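Local coordinates for protein Lysine/ornithine decarboxylase (Selenomonas ruminantium, PDB 5GJO) that decarboxylates L-lysine and L-ornithine with similar efficiency, using pyridoxal 5'-phosphate as cofactor, to give the diamines cadaverine and putrescine, at residues Glu159-Leu164 and Met208-Thr213; Phe221-Cys226 and Pro257-Cys262; Ser323-Asp328 and Thr359-Phe364. The protein carries 2 engineered substitutions. All coordinates share one frame; numbering follows the deposited sequence.

How the interactions relate
Along the chain the three contacts follow one another, each closing before the next opens. Interactions 1 and 2 both belong to the barrel that binds pyridoxal phosphate, with centres about 32 Å apart: interaction 1 packs helix 160-169 on the loop between helix 189-207 and strand 214-216, at the barrel's periphery, and interaction 2 lies in the loops after strands 214-216 and 252-255, about 7 Å from the chain's centre in space. Interaction 3 joins two loops between strands of the mixed sheet, its centre about 26 Å from that of interaction 2 and about 49 Å from that of interaction 1. Interaction 2 grips its own barrel's cofactor, interaction 3 reaches the second subunit's, so the homodimer's active sites draw on both chains.

Interaction 1: Glu159-Leu164 and Met208-Thr213; sequences EALDLL and MGMHLT
Apolar packing of Leu161 and Leu164 against Met208, Met210 and Leu212 joins the start of helix 160-169 to the loop that leads from helix 189-207 into strand 214-216, on the outer layer of the barrel. The two leucines, three residues apart on the helix, both point toward the loop. Leu161 meets two methionines. Its CD1 lies 3.8 Å from CE of Met208, whose chain is extended beyond CG and passes obliquely across the leucine, the sulfur lying near Leu161 CB as well. CD2 of the same leucine faces CE of Met210 more loosely, at 4.3 Å.

In Met210, CG anti to the backbone N (chi1 -159°) carries SD against the root of Leu164, 3.8 Å from its CB, and the bend at chi3 (34°) turns CE back to the carbonyl O of Leu161. Farther along the loop, Leu164 and Leu212 meet tip to tip, with CD1 of Leu164 3.9 Å from CD2 of Leu212. Leu164 and Met210 both also touch Ala174 of strand 173-178, and Leu212 reaches Ile177 of that strand, which places the inner side of the contact over the barrel wall. Met208 lies at the exposed end.

Gly209, the first residue past the preceding helix, closes it in a Schellman motif with phi 82°, backbone angles at which a side chain would jam against the preceding carbonyl O. Helix, loop and strand thus pack as neighbouring beta-alpha units do in a TIM-type barrel, here the pyridoxal-binding domain of a class-II decarboxylase.

Interaction 2: Phe221-Cys226 and Pro257-Cys262; sequences FPVPDC and PGRYMC. Engineered in segment 221-226: Cys226 (natural residue Ala). With PLP (pyridoxal-5'-phosphate), chain H.
With CG anti to its backbone N (chi1 -165°) and chi2 extended, Arg259 lays CG and CD across Val223; a bend at chi3 (-66°) then turns NE off that line, where it meets water 1. Val223 sets CG2 beside its own backbone N, where the methyl packs 3.7 Å from Arg259 CG and also touches the carbonyl O of Arg259 and CA of Tyr260. Phe221 lies next to these residues: its CB meets CB of Tyr260 at 3.8 Å, and its ring runs alongside Pro257, with CD2 3.9 Å from Pro257 CB. Met38 of helix 28-41 packs on Phe221, Pro257 and Tyr260, while the Tyr260 hydroxyl is hydrogen-bonded to the carbonyl of Asn34.

Beyond this apolar patch lies the phosphate of pyridoxal phosphate. The amide of Gly258 donates to O1P in a nearly straight bond (172°), and N of Arg259 donates to O3P over only 2.6 Å. A CB at Gly258 would clash with C5A of the cofactor. Two waters tie in the other segment: Phe221 O accepts from both, 2.9 Å from water 1 and 2.8 Å from water 2. Water 1 also donates to O2P and accepts from Arg259 NE in the guanidinium plane; water 2 joins O1P to the amide of Tyr260.

NH1 of the guanidinium forms a salt bridge with Asp300, and NH2 a hydrogen bond with Ser183 OG. Gly220, Ser183 and Tyr353 also bind the cofactor. From this contact the phosphate receives two backbone amides, at and just before the start of the weakly bonded helix 259-262, and two waters, likely to stabilise its negative charge without a direct arginine salt bridge.

Interaction 3: Ser323-Asp328 and Thr359-Phe364; sequences SCDGID and TRFNGF. With PLP (pyridoxal-5'-phosphate), chain O.
Ser323 and Asn362 bring the two loops closest, their CA atoms 6.5 Å apart; 323-328 folds back through a type I beta turn from Asp325 to Asp328, while Asn362 takes a positive phi of 62°. Asn362 bridges the loops: its OD1 accepts from N of Cys324 at 3.0 Å, the donor lying in the carbonyl plane, and rests against CA and CB of Ser323. CB of Ser323 approaches the edge of the Phe361 ring, and Phe364 CE2 comes up to Ser323 CA. An alanine in place of Asn362 would probably leave the Cys324 amide without this acceptor and let the Cys324 backbone shift.

Within its loop, the Ser323 hydroxyl donates to Asp328 OD2, 2.7 Å from OG, on the anti lone pair, and the Ser323 amide reaches the same oxygen. Asp325 OD1 closes an Asx turn on Ile327 N, while OD2 is hydrogen-bonded to the hydroxyl of Tyr291, whose ring stacks on Phe361.

Cys324 CB lies 3.2 Å from O3 of the pyridoxal phosphate bound by the second subunit. Cys324 is probably the proton donor, as in related decarboxylases, which fits an active site shared across the dimer interface.

Interaction 1: Glu159-Leu164 and Met208-Thr213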
loop_
_atom_site.group_PDB
_atom_site.type_symbol
_atom_site.label_atom_id
_atom_site.label_comp_id
_atom_site.label_asym_id
_atom_site.label_seq_id
_atom_site.Cartn_x
_atom_site.Cartn_y
_atom_site.Cartn_z
ATOM N N GLU A 159 -1.798 -12.398 33.231
ATOM C CA GLU A 159 -2.977 -11.554 33.291
ATOM C C GLU A 159 -4.182 -12.210 32.639
ATOM O O GLU A 159 -5.228 -11.647 32.702
ATOM C CB GLU A 159 -2.622 -10.243 32.596
ATOM C CG GLU A 159 -3.533 -9.074 32.682
ATOM C CD GLU A 159 -3.002 -7.814 31.949
ATOM O OE1 GLU A 159 -3.893 -6.978 31.599
ATOM O OE2 GLU A 159 -1.730 -7.661 31.807
ATOM N N ALA A 160 -3.986 -13.320 31.933
ATOM C CA ALA A 160 -5.043 -13.939 31.110
ATOM C C ALA A 160 -6.297 -14.241 31.902
ATOM O O ALA A 160 -7.372 -13.832 31.508
ATOM C CB ALA A 160 -4.528 -15.143 30.435
ATOM N N LEU A 161 -6.163 -14.910 33.046
ATOM C CA LEU A 161 -7.357 -15.331 33.771
ATOM C C LEU A 161 -7.999 -14.139 34.450
ATOM O O LEU A 161 -9.224 -14.024 34.484
ATOM C CB LEU A 161 -7.033 -16.449 34.730
ATOM C CG LEU A 161 -6.482 -17.686 34.028
ATOM C CD1 LEU A 161 -6.146 -18.710 35.071
ATOM C CD2 LEU A 161 -7.499 -18.197 33.003
ATOM N N ASP A 162 -7.211 -13.207 34.933
ATOM C CA ASP A 162 -7.770 -11.929 35.381
ATOM C C ASP A 162 -8.572 -11.169 34.339
ATOM O O ASP A 162 -9.610 -10.542 34.640
ATOM C CB ASP A 162 -6.697 -10.989 35.933
ATOM C CG ASP A 162 -6.025 -11.512 37.226
ATOM O OD1 ASP A 162 -6.653 -12.265 37.987
ATOM O OD2 ASP A 162 -4.824 -11.195 37.432
ATOM N N LEU A 163 -8.103 -11.159 33.076
ATOM C CA LEU A 163 -8.882 -10.577 32.031
ATOM C C LEU A 163 -10.215 -11.322 31.737
ATOM O O LEU A 163 -11.239 -10.649 31.512
ATOM C CB LEU A 163 -8.029 -10.450 30.719
ATOM C CG LEU A 163 -7.039 -9.318 30.763
ATOM C CD1 LEU A 163 -5.975 -9.572 29.660
ATOM C CD2 LEU A 163 -7.691 -7.956 30.539
ATOM N N LEU A 164 -10.175 -12.643 31.706
ATOM C CA LEU A 164 -11.371 -13.406 31.499
ATOM C C LEU A 164 -12.379 -13.142 32.675
ATOM O O LEU A 164 -13.569 -12.978 32.451
ATOM C CB LEU A 164 -11.068 -14.849 31.403
ATOM C CG LEU A 164 -10.425 -15.334 30.073
ATOM C CD1 LEU A 164 -10.049 -16.787 30.128
ATOM C CD2 LEU A 164 -11.390 -15.063 28.907
ATOM N N MET A 208 -11.089 -21.890 39.481
ATOM C CA MET A 208 -11.725 -20.630 39.791
ATOM C C MET A 208 -13.204 -20.714 39.444
ATOM O O MET A 208 -13.921 -19.744 39.550
ATOM C CB MET A 208 -11.118 -19.473 39.005
ATOM C CG MET A 208 -9.630 -19.212 39.171
ATOM S SD MET A 208 -9.062 -18.064 37.900
ATOM C CE MET A 208 -7.463 -17.614 38.493
ATOM N N GLY A 209 -13.640 -21.853 38.943
ATOM C CA GLY A 209 -15.022 -22.020 38.561
ATOM C C GLY A 209 -15.416 -21.488 37.189
ATOM O O GLY A 209 -16.580 -21.509 36.841
ATOM N N MET A 210 -14.437 -21.040 36.410
ATOM C CA MET A 210 -14.641 -20.564 35.051
ATOM C C MET A 210 -14.400 -21.787 34.183
ATOM O O MET A 210 -13.363 -22.386 34.276
ATOM C CB MET A 210 -13.562 -19.519 34.784
ATOM C CG MET A 210 -13.772 -18.511 33.687
ATOM S SD MET A 210 -12.829 -16.990 33.945
ATOM C CE MET A 210 -11.335 -17.571 34.725
ATOM N N HIS A 211 -15.330 -22.199 33.347
ATOM C CA HIS A 211 -15.032 -23.426 32.647
ATOM C C HIS A 211 -14.797 -23.021 31.219
ATOM O O HIS A 211 -15.730 -22.599 30.529
ATOM C CB HIS A 211 -16.154 -24.424 32.730
ATOM C CG HIS A 211 -15.864 -25.679 31.987
ATOM N ND1 HIS A 211 -16.572 -26.055 30.866
ATOM C CD2 HIS A 211 -14.910 -26.625 32.161
ATOM C CE1 HIS A 211 -16.116 -27.212 30.422
ATOM N NE2 HIS A 211 -15.096 -27.567 31.182
ATOM N N LEU A 212 -13.576 -23.260 30.755
ATOM C CA LEU A 212 -13.237 -22.760 29.377
ATOM C C LEU A 212 -13.446 -23.933 28.450
ATOM O O LEU A 212 -13.016 -25.026 28.735
ATOM C CB LEU A 212 -11.771 -22.302 29.343
ATOM C CG LEU A 212 -11.448 -21.175 30.339
ATOM C CD1 LEU A 212 -9.992 -20.763 30.251
ATOM C CD2 LEU A 212 -12.289 -19.933 30.194
ATOM N N THR A 213 -14.091 -23.642 27.366
ATOM C CA THR A 213 -14.569 -24.665 26.433
ATOM C C THR A 213 -13.817 -24.671 25.047
ATOM O O THR A 213 -13.891 -25.677 24.331
ATOM C CB THR A 213 -16.063 -24.431 26.127
ATOM O OG1 THR A 213 -16.322 -23.140 25.644
ATOM C CG2 THR A 213 -16.964 -24.589 27.408
#

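Interaction 2: Phe221-Cys226 and Pro257-Cys262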
loop_
_atom_site.group_PDB
_atom_site.type_symbol
_atom_site.label_atom_id
_atom_site.label_comp_id
_atom_site.label_asym_id
_atom_site.label_seq_id
_atom_site.Cartn_x
_atom_site.Cartn_y
_atom_site.Cartn_z
ATOM N N PHE A 221 0.776 -20.854 9.558
ATOM C CA PHE A 221 1.254 -21.914 8.707
ATOM C C PHE A 221 1.959 -21.251 7.460
ATOM O O PHE A 221 1.398 -20.349 6.873
ATOM C CB PHE A 221 0.095 -22.795 8.266
ATOM C CG PHE A 221 -0.755 -23.273 9.415
ATOM C CD1 PHE A 221 -0.323 -24.263 10.195
ATOM C CD2 PHE A 221 -1.902 -22.594 9.744
ATOM C CE1 PHE A 221 -1.101 -24.702 11.281
ATOM C CE2 PHE A 221 -2.659 -22.971 10.841
ATOM C CZ PHE A 221 -2.266 -24.030 11.574
ATOM N N PRO A 222 3.148 -21.730 7.066
ATOM C CA PRO A 222 3.942 -21.029 6.081
ATOM C C PRO A 222 3.666 -21.425 4.668
ATOM O O PRO A 222 3.048 -22.433 4.391
ATOM C CB PRO A 222 5.366 -21.345 6.524
ATOM C CG PRO A 222 5.248 -22.749 6.969
ATOM C CD PRO A 222 3.981 -22.646 7.833
ATOM N N VAL A 223 4.100 -20.587 3.782
ATOM C CA VAL A 223 3.981 -20.827 2.302
ATOM C C VAL A 223 5.396 -20.631 1.672
ATOM O O VAL A 223 6.212 -19.821 2.182
ATOM C CB VAL A 223 3.011 -19.727 1.835
ATOM C CG1 VAL A 223 3.129 -19.294 0.367
ATOM C CG2 VAL A 223 1.568 -20.066 2.255
ATOM N N PRO A 224 5.668 -21.296 0.543
ATOM C CA PRO A 224 6.936 -21.197 -0.164
ATOM C C PRO A 224 7.134 -19.765 -0.732
ATOM O O PRO A 224 6.196 -19.111 -1.210
ATOM C CB PRO A 224 6.834 -22.183 -1.339
ATOM C CG PRO A 224 5.547 -22.790 -1.245
ATOM C CD PRO A 224 4.758 -22.275 -0.082
ATOM N N ASP A 225 8.382 -19.320 -0.687
ATOM C CA ASP A 225 8.781 -18.067 -1.293
ATOM C C ASP A 225 9.780 -18.363 -2.439
ATOM O O ASP A 225 9.789 -19.450 -2.934
ATOM C CB ASP A 225 9.306 -17.094 -0.243
ATOM C CG ASP A 225 10.696 -17.451 0.255
ATOM O OD1 ASP A 225 11.212 -18.500 -0.108
ATOM O OD2 ASP A 225 11.253 -16.627 0.988
ATOM N N CYS A 226 10.552 -17.385 -2.890
ATOM C CA CYS A 226 11.474 -17.619 -4.037
ATOM C C CYS A 226 12.562 -18.695 -3.709
ATOM O O CYS A 226 13.103 -19.267 -4.632
ATOM C CB CYS A 226 12.158 -16.323 -4.427
ATOM S SG CYS A 226 13.244 -15.708 -3.170
ATOM N N PRO A 257 -6.034 -19.985 9.954
ATOM C CA PRO A 257 -5.083 -19.837 8.855
ATOM C C PRO A 257 -5.505 -18.727 7.886
ATOM O O PRO A 257 -6.689 -18.659 7.457
ATOM C CB PRO A 257 -5.154 -21.199 8.137
ATOM C CG PRO A 257 -6.623 -21.584 8.376
ATOM C CD PRO A 257 -6.707 -21.277 9.866
ATOM N N GLY A 258 -4.555 -17.848 7.518
ATOM C CA GLY A 258 -4.718 -16.887 6.443
ATOM C C GLY A 258 -3.811 -17.289 5.252
ATOM O O GLY A 258 -4.289 -17.835 4.262
ATOM N N ARG A 259 -2.509 -17.008 5.386
ATOM C CA ARG A 259 -1.528 -17.162 4.285
ATOM C C ARG A 259 -1.627 -18.482 3.557
ATOM O O ARG A 259 -1.558 -18.556 2.323
ATOM C CB ARG A 259 -0.097 -17.001 4.842
ATOM C CG ARG A 259 0.938 -16.781 3.754
ATOM C CD ARG A 259 2.315 -16.828 4.400
ATOM N NE ARG A 259 2.547 -15.734 5.328
ATOM C CZ ARG A 259 2.862 -14.496 5.014
ATOM N NH1 ARG A 259 3.045 -14.112 3.759
ATOM N NH2 ARG A 259 3.077 -13.621 6.003
ATOM N N TYR A 260 -1.759 -19.528 4.335
ATOM C CA TYR A 260 -1.680 -20.881 3.820
ATOM C C TYR A 260 -2.817 -21.196 2.827
ATOM O O TYR A 260 -2.618 -21.913 1.890
ATOM C CB TYR A 260 -1.630 -21.906 4.980
ATOM C CG TYR A 260 -2.040 -23.300 4.577
ATOM C CD1 TYR A 260 -1.144 -24.187 4.033
ATOM C CD2 TYR A 260 -3.355 -23.686 4.660
ATOM C CE1 TYR A 260 -1.549 -25.448 3.624
ATOM C CE2 TYR A 260 -3.766 -24.942 4.251
ATOM C CZ TYR A 260 -2.858 -25.821 3.738
ATOM O OH TYR A 260 -3.280 -27.050 3.325
ATOM N N MET A 261 -4.016 -20.709 3.105
ATOM C CA MET A 261 -5.190 -21.200 2.396
ATOM C C MET A 261 -5.099 -20.881 0.896
ATOM O O MET A 261 -5.421 -21.757 0.099
ATOM C CB MET A 261 -6.482 -20.642 3.004
ATOM C CG MET A 261 -7.736 -21.424 2.656
ATOM S SD MET A 261 -7.640 -23.118 3.267
ATOM C CE MET A 261 -7.749 -22.908 5.044
ATOM N N CYS A 262 -4.648 -19.675 0.526
ATOM C CA CYS A 262 -4.616 -19.299 -0.898
ATOM C C CYS A 262 -3.229 -19.026 -1.427
ATOM O O CYS A 262 -3.099 -18.725 -2.599
ATOM C CB CYS A 262 -5.508 -18.096 -1.157
ATOM S SG CYS A 262 -7.123 -18.175 -0.394
HETATM N N1 PLP H . -5.786 -14.674 12.543
HETATM C C2 PLP H . -5.343 -13.528 13.113
HETATM C C2A PLP H . -6.021 -12.993 14.347
HETATM C C3 PLP H . -4.192 -12.798 12.526
HETATM O O3 PLP H . -3.729 -11.644 13.081
HETATM C C4 PLP H . -3.566 -13.371 11.313
HETATM C C4A PLP H . -2.414 -12.716 10.655
HETATM O O4A PLP H . -2.223 -11.521 10.806
HETATM C C5 PLP H . -4.145 -14.631 10.787
HETATM C C6 PLP H . -5.230 -15.210 11.442
HETATM C C5A PLP H . -3.563 -15.280 9.553
HETATM O O4P PLP H . -2.157 -15.444 9.721
HETATM P P PLP H . -1.304 -16.315 8.669
HETATM O O1P PLP H . -1.885 -17.704 8.792
HETATM O O2P PLP H . 0.118 -16.189 9.159
HETATM O O3P PLP H . -1.569 -15.645 7.342
HETATM O O HOH W 1 1.784 -17.574 7.622
HETATM O O HOH W 2 -1.289 -19.639 7.230
#

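Interaction 3: Ser323-Asp328 and Thr359-Phe364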
loop_
_atom_site.group_PDB
_atom_site.type_symbol
_atom_site.label_atom_id
_atom_site.label_comp_id
_atom_site.label_asym_id
_atom_site.label_seq_id
_atom_site.Cartn_x
_atom_site.Cartn_y
_atom_site.Cartn_z
ATOM N N SER A 323 5.538 2.318 -11.955
ATOM C CA SER A 323 5.380 3.649 -11.352
ATOM C C SER A 323 6.569 4.557 -11.623
ATOM O O SER A 323 7.624 4.143 -12.155
ATOM C CB SER A 323 5.113 3.592 -9.894
ATOM O OG SER A 323 6.274 3.284 -9.180
ATOM N N CYS A 324 6.350 5.829 -11.332
ATOM C CA CYS A 324 7.366 6.867 -11.463
ATOM C C CYS A 324 8.262 7.004 -10.247
ATOM O O CYS A 324 8.929 8.031 -10.124
ATOM C CB CYS A 324 6.646 8.215 -11.681
ATOM S SG CYS A 324 5.869 8.187 -13.355
ATOM N N ASP A 325 8.243 6.042 -9.335
ATOM C CA ASP A 325 8.969 6.110 -8.063
ATOM C C ASP A 325 10.207 5.208 -8.140
ATOM O O ASP A 325 10.163 4.049 -8.594
ATOM C CB ASP A 325 8.041 5.669 -6.966
ATOM C CG ASP A 325 8.566 5.922 -5.566
ATOM O OD1 ASP A 325 9.803 5.811 -5.300
ATOM O OD2 ASP A 325 7.721 6.189 -4.700
ATOM N N GLY A 326 11.306 5.715 -7.614
ATOM C CA GLY A 326 12.563 5.000 -7.558
ATOM C C GLY A 326 12.549 3.731 -6.717
ATOM O O GLY A 326 13.349 2.847 -6.901
ATOM N N ILE A 327 11.673 3.697 -5.736
ATOM C CA ILE A 327 11.538 2.542 -4.894
ATOM C C ILE A 327 10.948 1.325 -5.627
ATOM O O ILE A 327 10.977 0.251 -5.120
ATOM C CB ILE A 327 10.740 2.861 -3.626
ATOM C CG1 ILE A 327 11.160 1.949 -2.492
ATOM C CG2 ILE A 327 9.249 2.790 -3.868
ATOM C CD1 ILE A 327 10.618 2.397 -1.167
ATOM N N ASP A 328 10.367 1.541 -6.795
ATOM C CA ASP A 328 9.648 0.481 -7.486
ATOM C C ASP A 328 10.608 -0.434 -8.262
ATOM O O ASP A 328 10.513 -0.600 -9.460
ATOM C CB ASP A 328 8.597 1.129 -8.410
ATOM C CG ASP A 328 7.503 0.168 -8.846
ATOM O OD1 ASP A 328 7.617 -1.034 -8.617
ATOM O OD2 ASP A 328 6.541 0.642 -9.441
ATOM N N THR A 359 -2.490 -0.841 -4.223
ATOM C CA THR A 359 -2.959 0.570 -4.199
ATOM C C THR A 359 -3.216 1.055 -5.618
ATOM O O THR A 359 -2.797 0.444 -6.660
ATOM C CB THR A 359 -1.899 1.536 -3.614
ATOM O OG1 THR A 359 -0.858 1.725 -4.580
ATOM C CG2 THR A 359 -1.361 1.001 -2.408
ATOM N N ARG A 360 -3.807 2.237 -5.681
ATOM C CA ARG A 360 -3.976 2.939 -6.931
ATOM C C ARG A 360 -2.961 4.077 -7.093
ATOM O O ARG A 360 -3.237 5.057 -7.763
ATOM C CB ARG A 360 -5.421 3.402 -7.144
ATOM C CG ARG A 360 -6.391 2.236 -7.300
ATOM C CD ARG A 360 -7.575 2.508 -8.201
ATOM N NE ARG A 360 -7.195 3.154 -9.447
ATOM C CZ ARG A 360 -8.008 3.889 -10.185
ATOM N NH1 ARG A 360 -9.263 4.073 -9.808
ATOM N NH2 ARG A 360 -7.563 4.457 -11.286
ATOM N N PHE A 361 -1.808 3.936 -6.435
ATOM C CA PHE A 361 -0.717 4.885 -6.616
ATOM C C PHE A 361 -0.460 5.167 -8.062
ATOM O O PHE A 361 -0.558 4.270 -8.900
ATOM C CB PHE A 361 0.556 4.334 -5.957
ATOM C CG PHE A 361 1.631 5.342 -5.718
ATOM C CD1 PHE A 361 1.548 6.178 -4.661
ATOM C CD2 PHE A 361 2.760 5.375 -6.510
ATOM C CE1 PHE A 361 2.622 7.095 -4.389
ATOM C CE2 PHE A 361 3.794 6.263 -6.280
ATOM C CZ PHE A 361 3.718 7.148 -5.241
ATOM N N ASN A 362 -0.226 6.449 -8.414
ATOM C CA ASN A 362 -0.044 6.852 -9.813
ATOM C C ASN A 362 -1.266 6.605 -10.739
ATOM O O ASN A 362 -1.137 6.755 -11.964
ATOM C CB ASN A 362 1.136 6.144 -10.491
ATOM C CG ASN A 362 2.544 6.697 -10.170
ATOM O OD1 ASN A 362 3.478 6.354 -10.895
ATOM N ND2 ASN A 362 2.724 7.492 -9.133
ATOM N N GLY A 363 -2.422 6.331 -10.135
ATOM C CA GLY A 363 -3.647 6.068 -10.801
ATOM C C GLY A 363 -3.763 4.721 -11.468
ATOM O O GLY A 363 -4.744 4.457 -12.179
ATOM N N PHE A 364 -2.784 3.846 -11.349
ATOM C CA PHE A 364 -2.986 2.521 -11.884
ATOM C C PHE A 364 -4.191 1.791 -11.325
ATOM O O PHE A 364 -4.595 2.032 -10.170
ATOM C CB PHE A 364 -1.700 1.681 -11.656
ATOM C CG PHE A 364 -0.540 2.175 -12.472
ATOM C CD1 PHE A 364 -0.536 2.055 -13.863
ATOM C CD2 PHE A 364 0.517 2.803 -11.864
ATOM C CE1 PHE A 364 0.546 2.553 -14.632
ATOM C CE2 PHE A 364 1.569 3.291 -12.647
ATOM C CZ PHE A 364 1.623 3.120 -13.970
HETATM N N1 PLP O . 7.053 14.383 -12.153
HETATM C C2 PLP O . 7.441 13.102 -12.290
HETATM C C2A PLP O . 7.631 12.441 -13.626
HETATM C C3 PLP O . 7.687 12.287 -11.096
HETATM O O3 PLP O . 8.072 11.030 -11.209
HETATM C C4 PLP O . 7.509 12.879 -9.764
HETATM C C4A PLP O . 7.771 12.041 -8.560
HETATM O O4A PLP O . 7.807 10.818 -8.655
HETATM C C5 PLP O . 7.105 14.311 -9.762
HETATM C C6 PLP O . 6.913 14.976 -10.948
HETATM C C5A PLP O . 6.882 15.063 -8.485
HETATM O O4P PLP O . 7.916 14.921 -7.538
HETATM P P PLP O . 7.769 15.777 -6.259
HETATM O O1P PLP O . 6.571 15.252 -5.644
HETATM O O2P PLP O . 7.628 17.178 -6.697
HETATM O O3P PLP O . 8.956 15.467 -5.470
#